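Local coordinates for invasion protein InvA (Salmonella enterica, PDB 2X49) that serves as an inner-membrane component of the type III secretion export apparatus and is involved in invasion of intestinal epithelial cells, at residues N271-D274 / L275-L278; V239-A243 / E244-V248; L284-H287 / K288-V291. All coordinates share one frame; numbering follows the deposited sequence.

Contact 1 (N271-D274 / L275-L278). With CA (calcium ion), chain F.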
ATOM      1  N   ASN A 271     -17.952  -6.997  16.449  1.00 16.55           N
ATOM      2  CA  ASN A 271     -17.281  -7.202  17.772  1.00 17.09           C
ATOM      3  C   ASN A 271     -15.800  -7.509  17.530  1.00 17.45           C
ATOM      4  O   ASN A 271     -14.906  -7.025  18.230  1.00 17.56           O
ATOM      5  CB  ASN A 271     -17.974  -8.239  18.655  1.00 17.62           C
ATOM      6  CG  ASN A 271     -19.225  -7.683  19.243  1.00 18.56           C
ATOM      7  OD1 ASN A 271     -19.370  -6.456  19.320  1.00 24.11           O
ATOM      8  ND2 ASN A 271     -20.136  -8.534  19.651  1.00 22.80           N
ATOM      9  N   LEU A 272     -15.544  -8.260  16.479  1.00 17.63           N
ATOM     10  CA  LEU A 272     -14.153  -8.581  16.107  1.00 18.49           C
ATOM     11  C   LEU A 272     -13.394  -7.327  15.633  1.00 18.21           C
ATOM     12  O   LEU A 272     -12.212  -7.119  15.930  1.00 17.50           O
ATOM     13  CB  LEU A 272     -14.113  -9.707  15.060  1.00 19.88           C
ATOM     14  CG  LEU A 272     -12.705 -10.077  14.655  1.00 22.23           C
ATOM     15  CD1 LEU A 272     -11.957 -10.550  15.915  1.00 24.34           C
ATOM     16  CD2 LEU A 272     -12.725 -11.164  13.558  1.00 26.15           C
ATOM     17  N   MET A 273     -14.087  -6.495  14.877  1.00 17.61           N
ATOM     18  CA  MET A 273     -13.520  -5.217  14.435  1.00 17.16           C
ATOM     19  C   MET A 273     -13.226  -4.286  15.620  1.00 17.81           C
ATOM     20  O   MET A 273     -12.221  -3.577  15.628  1.00 17.41           O
ATOM     21  CB  MET A 273     -14.371  -4.505  13.390  1.00 18.30           C
ATOM     22  CG  MET A 273     -14.227  -5.086  12.008  1.00 22.46           C
ATOM     23  SD  MET A 273     -12.538  -5.036  11.400  1.00 26.74           S
ATOM     24  CE  MET A 273     -12.254  -3.264  11.337  1.00 26.10           C
ATOM     25  N   ASP A 274     -14.086  -4.314  16.601  1.00 16.70           N
ATOM     26  CA  ASP A 274     -13.895  -3.472  17.819  1.00 17.13           C
ATOM     27  C   ASP A 274     -12.619  -3.936  18.546  1.00 17.97           C
ATOM     28  O   ASP A 274     -11.844  -3.134  19.100  1.00 17.14           O
ATOM     29  CB  ASP A 274     -15.135  -3.439  18.718  1.00 18.67           C
ATOM     30  CG  ASP A 274     -16.262  -2.604  18.106  1.00 21.01           C
ATOM     31  OD1 ASP A 274     -15.966  -1.753  17.226  1.00 28.00           O
ATOM     32  OD2 ASP A 274     -17.444  -2.783  18.497  1.00 24.56           O
ATOM     33  N   LEU A 275     -12.404  -5.249  18.534  1.00 16.89           N
ATOM     34  CA  LEU A 275     -11.204  -5.837  19.199  1.00 16.52           C
ATOM     35  C   LEU A 275      -9.919  -5.431  18.442  1.00 16.04           C
ATOM     36  O   LEU A 275      -8.909  -5.074  19.015  1.00 15.39           O
ATOM     37  CB  LEU A 275     -11.307  -7.370  19.291  1.00 16.62           C
ATOM     38  CG  LEU A 275     -10.023  -8.052  19.734  1.00 18.68           C
ATOM     39  CD1 LEU A 275      -9.701  -7.706  21.204  1.00 17.61           C
ATOM     40  CD2 LEU A 275     -10.159  -9.578  19.547  1.00 21.09           C
ATOM     41  N   ILE A 276      -9.972  -5.494  17.115  1.00 16.07           N
ATOM     42  CA  ILE A 276      -8.817  -5.171  16.268  1.00 16.23           C
ATOM     43  C   ILE A 276      -8.516  -3.666  16.492  1.00 16.07           C
ATOM     44  O   ILE A 276      -7.378  -3.249  16.738  1.00 15.27           O
ATOM     45  CB  ILE A 276      -9.046  -5.545  14.763  1.00 17.08           C
ATOM     46  CG1 ILE A 276      -9.166  -7.068  14.564  1.00 18.22           C
ATOM     47  CG2 ILE A 276      -7.953  -4.933  13.871  1.00 17.05           C
ATOM     48  CD1 ILE A 276      -9.768  -7.385  13.206  1.00 18.75           C
ATOM     49  N   THR A 277      -9.585  -2.894  16.521  1.00 15.77           N
ATOM     50  CA  THR A 277      -9.457  -1.436  16.730  1.00 14.70           C
ATOM     51  C   THR A 277      -8.762  -1.119  18.036  1.00 14.76           C
ATOM     52  O   THR A 277      -7.837  -0.299  18.123  1.00 14.53           O
ATOM     53  CB  THR A 277     -10.833  -0.722  16.689  1.00 14.92           C
ATOM     54  OG1 THR A 277     -11.438  -0.890  15.402  1.00 14.75           O
ATOM     55  CG2 THR A 277     -10.667   0.773  16.972  1.00 12.37           C
ATOM     56  N   LEU A 278      -9.184  -1.818  19.084  1.00 14.44           N
ATOM     57  CA  LEU A 278      -8.627  -1.629  20.420  1.00 16.02           C
ATOM     58  C   LEU A 278      -7.135  -1.936  20.523  1.00 15.22           C
ATOM     59  O   LEU A 278      -6.366  -1.228  21.183  1.00 15.68           O
ATOM     60  CB  LEU A 278      -9.403  -2.501  21.401  1.00 15.60           C
ATOM     61  CG  LEU A 278      -8.951  -2.502  22.840  1.00 18.74           C
ATOM     62  CD1 LEU A 278      -9.087  -1.094  23.410  1.00 21.59           C
ATOM     63  CD2 LEU A 278      -9.797  -3.553  23.647  1.00 20.47           C
TER
HETATM   64 CA    CA F1690     -19.894  -1.598  17.839  1.00 44.07          CA
HETATM   65  O   HOH W   1     -14.510  -1.129  14.523  1.00 26.75           O
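N271 to L278 form two turns from the middle of helix 266-280, and four consecutive i to i+4 bonds join the two halves. The carbonyls of N271, L272, M273 and D274 accept from the amides of L275, I276, T277 and L278 in turn. M273 O does double duty. T277 N binds it at 2.9 Å, and T277 OG1 donates a second hydrogen bond to the same oxygen, at 2.8 Å, from the opposite face of the carbonyl plane, 36° out of it. The hydroxyl can fold back like this because OG1 lies beside its own backbone N, anti to the carbonyl carbon (chi1 -62°). Along the greasy flank, the SD of M273, whose chain bends at two successive torsions, lies 4.1 Å from I276 CD1, the two side chains crossing obliquely. L272 CD1 meets L275 CD2 at 4.2 Å, on the flank that packs against V245 of helix 243-252; M305 and I306 of helix 299-306 cover M273. On the polar flank, D274 divides its carboxylate between two tasks. OD2 binds the calcium ion at 2.8 Å, while OD1 takes a hydrogen bond from a water, which gives a second one to T277 OG1. With one oxygen on the cation and the other on this water, the carboxylate probably has little freedom to turn, and D274 and the water together connect the calcium ion to the T277 hydroxyl, about one turn further along.

Contact 2 (V239-A243 / E244-V248); sequences VMVSA and EVEDV
V241 sends CG1 into the first turn of the following helix, where it lies 3.7 Å from V245 CG1 and 3.6 Å from E246 CG. Putting CG1 anti to the backbone N (chi1 -177°) aims that methyl at the helix, and the two valines cross at about a right angle. The aliphatic part of E246 thus closes one side of this small apolar patch, while its carboxylate is buried and well supplied: OE2 bonds to T294 OG1, and OE1 to S295 OG and, as a salt bridge, to R250. S242 comes next and grips the helix start twice. Its OG, in the crowded position between backbone N and carbonyl carbon (chi1 69°), accepts from V245 N at 3.3 Å, with an N-H...O angle of 160°. The same hydroxyl also bonds to the carbonyl oxygen of the C-terminal I333. S242 O meanwhile receives E246 N at 3.0 Å, the donor lying nearly along the C=O axis. One residue on, A243 O accepts from D247 N at 3.2 Å and carries the helical pattern forward. Here the side chain at the cap binds an amide of the first turn that has no helical carbonyl before it. This is a serine N-cap at the junction of strand 236-240 and helix 243-252, the first step of a beta-alpha-beta connection within the parallel sheet of this C-terminal domain.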
ATOM      1  N   VAL A 239       2.853  -6.042  13.118  1.00 16.66           N
ATOM      2  CA  VAL A 239       1.898  -6.454  14.154  1.00 15.70           C
ATOM      3  C   VAL A 239       1.451  -7.881  13.840  1.00 14.78           C
ATOM      4  O   VAL A 239       1.112  -8.224  12.726  1.00 16.87           O
ATOM      5  CB  VAL A 239       0.693  -5.496  14.184  1.00 16.71           C
ATOM      6  CG1 VAL A 239      -0.412  -6.021  15.116  1.00 18.25           C
ATOM      7  CG2 VAL A 239       1.131  -4.063  14.571  1.00 17.33           C
ATOM      8  N   MET A 240       1.461  -8.742  14.840  1.00 15.03           N
ATOM      9  CA  MET A 240       1.109 -10.156  14.617  1.00 15.59           C
ATOM     10  C   MET A 240      -0.329 -10.358  15.015  1.00 14.49           C
ATOM     11  O   MET A 240      -0.782  -9.802  15.987  1.00 14.95           O
ATOM     12  CB  MET A 240       2.026 -11.045  15.444  1.00 15.98           C
ATOM     13  CG  MET A 240       1.808 -12.551  15.267  1.00 19.22           C
ATOM     14  SD  MET A 240       3.405 -13.370  15.282  1.00 30.54           S
ATOM     15  CE  MET A 240       4.060 -12.554  13.832  1.00 26.96           C
ATOM     16  N   VAL A 241      -1.031 -11.142  14.241  1.00 13.95           N
ATOM     17  CA  VAL A 241      -2.394 -11.584  14.597  1.00 14.78           C
ATOM     18  C   VAL A 241      -2.263 -12.806  15.530  1.00 14.61           C
ATOM     19  O   VAL A 241      -1.558 -13.756  15.255  1.00 14.41           O
ATOM     20  CB  VAL A 241      -3.241 -11.943  13.344  1.00 15.29           C
ATOM     21  CG1 VAL A 241      -4.657 -12.321  13.743  1.00 16.68           C
ATOM     22  CG2 VAL A 241      -3.248 -10.792  12.321  1.00 18.94           C
ATOM     23  N   SER A 242      -2.986 -12.755  16.624  1.00 15.00           N
ATOM     24  CA  SER A 242      -3.034 -13.852  17.624  1.00 17.04           C
ATOM     25  C   SER A 242      -3.751 -15.065  17.098  1.00 16.85           C
ATOM     26  O   SER A 242      -4.592 -15.006  16.221  1.00 17.47           O
ATOM     27  CB  SER A 242      -3.704 -13.406  18.921  1.00 17.31           C
ATOM     28  OG  SER A 242      -5.072 -13.183  18.730  1.00 21.67           O
ATOM     29  N   ALA A 243      -3.379 -16.188  17.660  1.00 17.50           N
ATOM     30  CA  ALA A 243      -3.944 -17.468  17.231  1.00 17.32           C
ATOM     31  C   ALA A 243      -5.437 -17.439  17.490  1.00 18.46           C
ATOM     32  O   ALA A 243      -6.246 -18.054  16.811  1.00 18.39           O
ATOM     33  CB  ALA A 243      -3.259 -18.677  17.981  1.00 16.89           C
ATOM     34  N   GLU A 244      -5.793 -16.609  18.438  1.00 20.32           N
ATOM     35  CA  GLU A 244      -7.199 -16.487  18.858  1.00 21.23           C
ATOM     36  C   GLU A 244      -8.046 -15.874  17.772  1.00 20.84           C
ATOM     37  O   GLU A 244      -9.078 -16.405  17.370  1.00 21.46           O
ATOM     38  CB  GLU A 244      -7.308 -15.669  20.142  1.00 22.06           C
ATOM     39  CG  GLU A 244      -6.984 -16.496  21.369  1.00 23.35           C
ATOM     40  CD  GLU A 244      -5.486 -16.549  21.763  1.00 24.71           C
ATOM     41  OE1 GLU A 244      -4.591 -16.212  20.948  1.00 26.26           O
ATOM     42  OE2 GLU A 244      -5.206 -16.933  22.919  1.00 25.41           O
ATOM     43  N   VAL A 245      -7.554 -14.762  17.277  1.00 20.39           N
ATOM     44  CA  VAL A 245      -8.270 -13.988  16.275  1.00 19.69           C
ATOM     45  C   VAL A 245      -8.279 -14.778  14.970  1.00 18.83           C
ATOM     46  O   VAL A 245      -9.269 -14.822  14.228  1.00 19.31           O
ATOM     47  CB  VAL A 245      -7.648 -12.582  16.077  1.00 20.10           C
ATOM     48  CG1 VAL A 245      -8.198 -11.919  14.830  1.00 21.45           C
ATOM     49  CG2 VAL A 245      -7.942 -11.734  17.319  1.00 20.33           C
ATOM     50  N   GLU A 246      -7.171 -15.434  14.704  1.00 17.97           N
ATOM     51  CA  GLU A 246      -7.086 -16.197  13.457  1.00 18.03           C
ATOM     52  C   GLU A 246      -8.182 -17.231  13.410  1.00 18.07           C
ATOM     53  O   GLU A 246      -8.791 -17.511  12.358  1.00 18.88           O
ATOM     54  CB  GLU A 246      -5.736 -16.850  13.254  1.00 18.05           C
ATOM     55  CG  GLU A 246      -4.696 -15.852  12.820  1.00 19.41           C
ATOM     56  CD  GLU A 246      -3.466 -16.508  12.207  1.00 21.00           C
ATOM     57  OE1 GLU A 246      -3.491 -17.744  11.986  1.00 24.78           O
ATOM     58  OE2 GLU A 246      -2.481 -15.775  11.955  1.00 22.56           O
ATOM     59  N   ASP A 247      -8.461 -17.774  14.582  1.00 18.25           N
ATOM     60  CA  ASP A 247      -9.415 -18.872  14.659  1.00 18.13           C
ATOM     61  C   ASP A 247     -10.829 -18.411  14.441  1.00 17.34           C
ATOM     62  O   ASP A 247     -11.629 -19.130  13.906  1.00 16.77           O
ATOM     63  CB  ASP A 247      -9.297 -19.682  15.945  1.00 18.56           C
ATOM     64  CG  ASP A 247      -8.428 -20.905  15.763  1.00 22.04           C
ATOM     65  OD1 ASP A 247      -7.681 -21.239  16.710  1.00 27.61           O
ATOM     66  OD2 ASP A 247      -8.521 -21.582  14.696  1.00 24.20           O
ATOM     67  N   VAL A 248     -11.111 -17.189  14.843  1.00 18.34           N
ATOM     68  CA  VAL A 248     -12.475 -16.646  14.688  1.00 18.48           C
ATOM     69  C   VAL A 248     -12.771 -16.578  13.212  1.00 18.84           C
ATOM     70  O   VAL A 248     -13.873 -16.858  12.728  1.00 19.10           O
ATOM     71  CB  VAL A 248     -12.641 -15.252  15.305  1.00 18.95           C
ATOM     72  CG1 VAL A 248     -13.928 -14.576  14.805  1.00 19.35           C
ATOM     73  CG2 VAL A 248     -12.626 -15.362  16.808  1.00 19.56           C
TER

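Contact 3 (L284-H287 / K288-V291)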
ATOM      1  N   LEU A 284       2.262   3.727  17.925  1.00 17.10           N
ATOM      2  CA  LEU A 284       2.956   4.999  17.633  1.00 16.42           C
ATOM      3  C   LEU A 284       3.665   5.032  16.290  1.00 16.16           C
ATOM      4  O   LEU A 284       4.290   6.062  15.927  1.00 16.40           O
ATOM      5  CB  LEU A 284       3.982   5.337  18.711  1.00 16.52           C
ATOM      6  CG  LEU A 284       3.450   5.519  20.114  1.00 14.97           C
ATOM      7  CD1 LEU A 284       4.613   5.921  21.017  1.00 17.35           C
ATOM      8  CD2 LEU A 284       2.362   6.593  20.156  1.00 16.51           C
ATOM      9  N   ILE A 285       3.587   3.908  15.601  1.00 15.93           N
ATOM     10  CA  ILE A 285       4.020   3.805  14.205  1.00 16.28           C
ATOM     11  C   ILE A 285       2.774   3.802  13.290  1.00 16.87           C
ATOM     12  O   ILE A 285       1.844   3.047  13.492  1.00 18.40           O
ATOM     13  CB  ILE A 285       4.902   2.577  13.996  1.00 17.12           C
ATOM     14  CG1 ILE A 285       6.163   2.721  14.871  1.00 19.17           C
ATOM     15  CG2 ILE A 285       5.279   2.408  12.563  1.00 18.23           C
ATOM     16  CD1 ILE A 285       7.185   1.644  14.579  1.00 21.35           C
ATOM     17  N   ALA A 286       2.760   4.709  12.321  1.00 15.81           N
ATOM     18  CA  ALA A 286       1.605   4.838  11.387  1.00 15.49           C
ATOM     19  C   ALA A 286       1.344   3.544  10.645  1.00 15.63           C
ATOM     20  O   ALA A 286       2.245   2.798  10.325  1.00 14.88           O
ATOM     21  CB  ALA A 286       1.850   5.939  10.379  1.00 15.24           C
ATOM     22  N   HIS A 287       0.078   3.312  10.346  1.00 14.11           N
ATOM     23  CA  HIS A 287      -0.335   2.052   9.708  1.00 15.93           C
ATOM     24  C   HIS A 287       0.304   1.787   8.375  1.00 14.98           C
ATOM     25  O   HIS A 287       0.576   0.620   8.077  1.00 16.19           O
ATOM     26  CB  HIS A 287      -1.866   1.954   9.589  1.00 16.06           C
ATOM     27  CG  HIS A 287      -2.546   2.046  10.912  1.00 20.32           C
ATOM     28  ND1 HIS A 287      -3.906   2.254  11.048  1.00 24.20           N
ATOM     29  CD2 HIS A 287      -2.034   2.020  12.165  1.00 21.50           C
ATOM     30  CE1 HIS A 287      -4.199   2.332  12.338  1.00 28.12           C
ATOM     31  NE2 HIS A 287      -3.081   2.195  13.035  1.00 24.32           N
ATOM     32  N   LYS A 288       0.554   2.838   7.583  1.00 15.02           N
ATOM     33  CA  LYS A 288       1.154   2.629   6.245  1.00 15.74           C
ATOM     34  C   LYS A 288       2.558   2.096   6.341  1.00 15.30           C
ATOM     35  O   LYS A 288       3.093   1.594   5.367  1.00 17.03           O
ATOM     36  CB  LYS A 288       1.184   3.874   5.360  1.00 14.72           C
ATOM     37  CG  LYS A 288       1.923   5.008   5.912  1.00 15.17           C
ATOM     38  CD  LYS A 288       1.950   6.218   4.933  1.00 17.17           C
ATOM     39  CE  LYS A 288       2.774   7.356   5.490  1.00 18.03           C
ATOM     40  NZ  LYS A 288       4.211   6.983   5.386  1.00 20.85           N
ATOM     41  N   ASP A 289       3.134   2.200   7.533  1.00 14.48           N
ATOM     42  CA  ASP A 289       4.553   1.829   7.787  1.00 14.75           C
ATOM     43  C   ASP A 289       4.686   0.492   8.494  1.00 14.66           C
ATOM     44  O   ASP A 289       5.801   0.049   8.909  1.00 16.28           O
ATOM     45  CB  ASP A 289       5.271   2.947   8.565  1.00 14.33           C
ATOM     46  CG  ASP A 289       5.423   4.243   7.726  1.00 17.37           C
ATOM     47  OD1 ASP A 289       6.035   4.208   6.629  1.00 21.36           O
ATOM     48  OD2 ASP A 289       4.932   5.311   8.169  1.00 20.57           O
ATOM     49  N   LEU A 290       3.548  -0.132   8.665  1.00 14.70           N
ATOM     50  CA  LEU A 290       3.396  -1.471   9.288  1.00 16.62           C
ATOM     51  C   LEU A 290       2.866  -2.485   8.328  1.00 17.90           C
ATOM     52  O   LEU A 290       2.304  -2.147   7.315  1.00 18.82           O
ATOM     53  CB  LEU A 290       2.409  -1.402  10.460  1.00 17.75           C
ATOM     54  CG  LEU A 290       2.848  -0.621  11.694  1.00 18.16           C
ATOM     55  CD1 LEU A 290       1.742  -0.444  12.765  1.00 20.19           C
ATOM     56  CD2 LEU A 290       4.132  -1.171  12.345  1.00 18.15           C
ATOM     57  N   VAL A 291       3.013  -3.747   8.711  1.00 17.77           N
ATOM     58  CA  VAL A 291       2.187  -4.804   8.109  1.00 18.87           C
ATOM     59  C   VAL A 291       1.614  -5.663   9.193  1.00 18.66           C
ATOM     60  O   VAL A 291       2.188  -5.829  10.279  1.00 18.14           O
ATOM     61  CB  VAL A 291       2.961  -5.671   7.089  1.00 19.28           C
ATOM     62  CG1 VAL A 291       3.382  -4.798   5.844  1.00 19.87           C
ATOM     63  CG2 VAL A 291       4.155  -6.356   7.749  1.00 20.28           C
TER
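I285 and L290 make the close-fitting half of this turn. CG2 of I285 sits 3.8 Å from CD2 of L290, the two side chains crossing at about a right angle, while the other leucine methyl, CD1, rests 3.6 Å from I285 O. One branch of L290 therefore lies against a side chain and the other against a backbone carbonyl. R237 and V239 of strand 236-240 border the same leucine. Next to this packing the chain winds through a short 3-10 turn: D289 N bonds to A286 O at 3.0 Å and L290 N to H287 O at 3.1 Å. Both donors stand above the carbonyl planes, the second 66° out of its plane, off the lone pairs. The turn belongs to the segment that leads from helix 266-280 back into the parallel sheet at strand 291-294, the closing step of a beta-alpha-beta connection. On the polar side the two segments meet more loosely. D289, partly exposed, brings OD2 only to 3.8 Å from A286 CB. K288 NZ forms a salt bridge with that oxygen at 3.3 Å, its hydrogen bond weak. The bend at chi4 (74°) turns NZ toward its neighbour, but much of the grip comes from elsewhere: E128 and H131 hold the ammonium group, and R79 and R123 make salt bridges to OD2 and OD1 of D289. A mercury ion lies about 4 Å from the side chain of K288.

Followed from the N terminus, the three contacts come in series, none nested in or crossing another, and each closes only a local turn. Contact 2 is reached first, where strand 236-240 gives way to helix 243-252. Contact 1 follows within helix 266-280, and its L275 CD2 meets V245 CG2 of contact 2 at 3.8 Å, joining the two helices. Contact 3 then brings the chain back to the sheet. Its centre lies about 18 Å from that of contact 2, yet the two meet at the strands: V239 N and V291 O are 2.9 Å apart, probably hydrogen-bonded. Contacts 1 and 3 do not touch, their nearest atoms being about 7 Å apart.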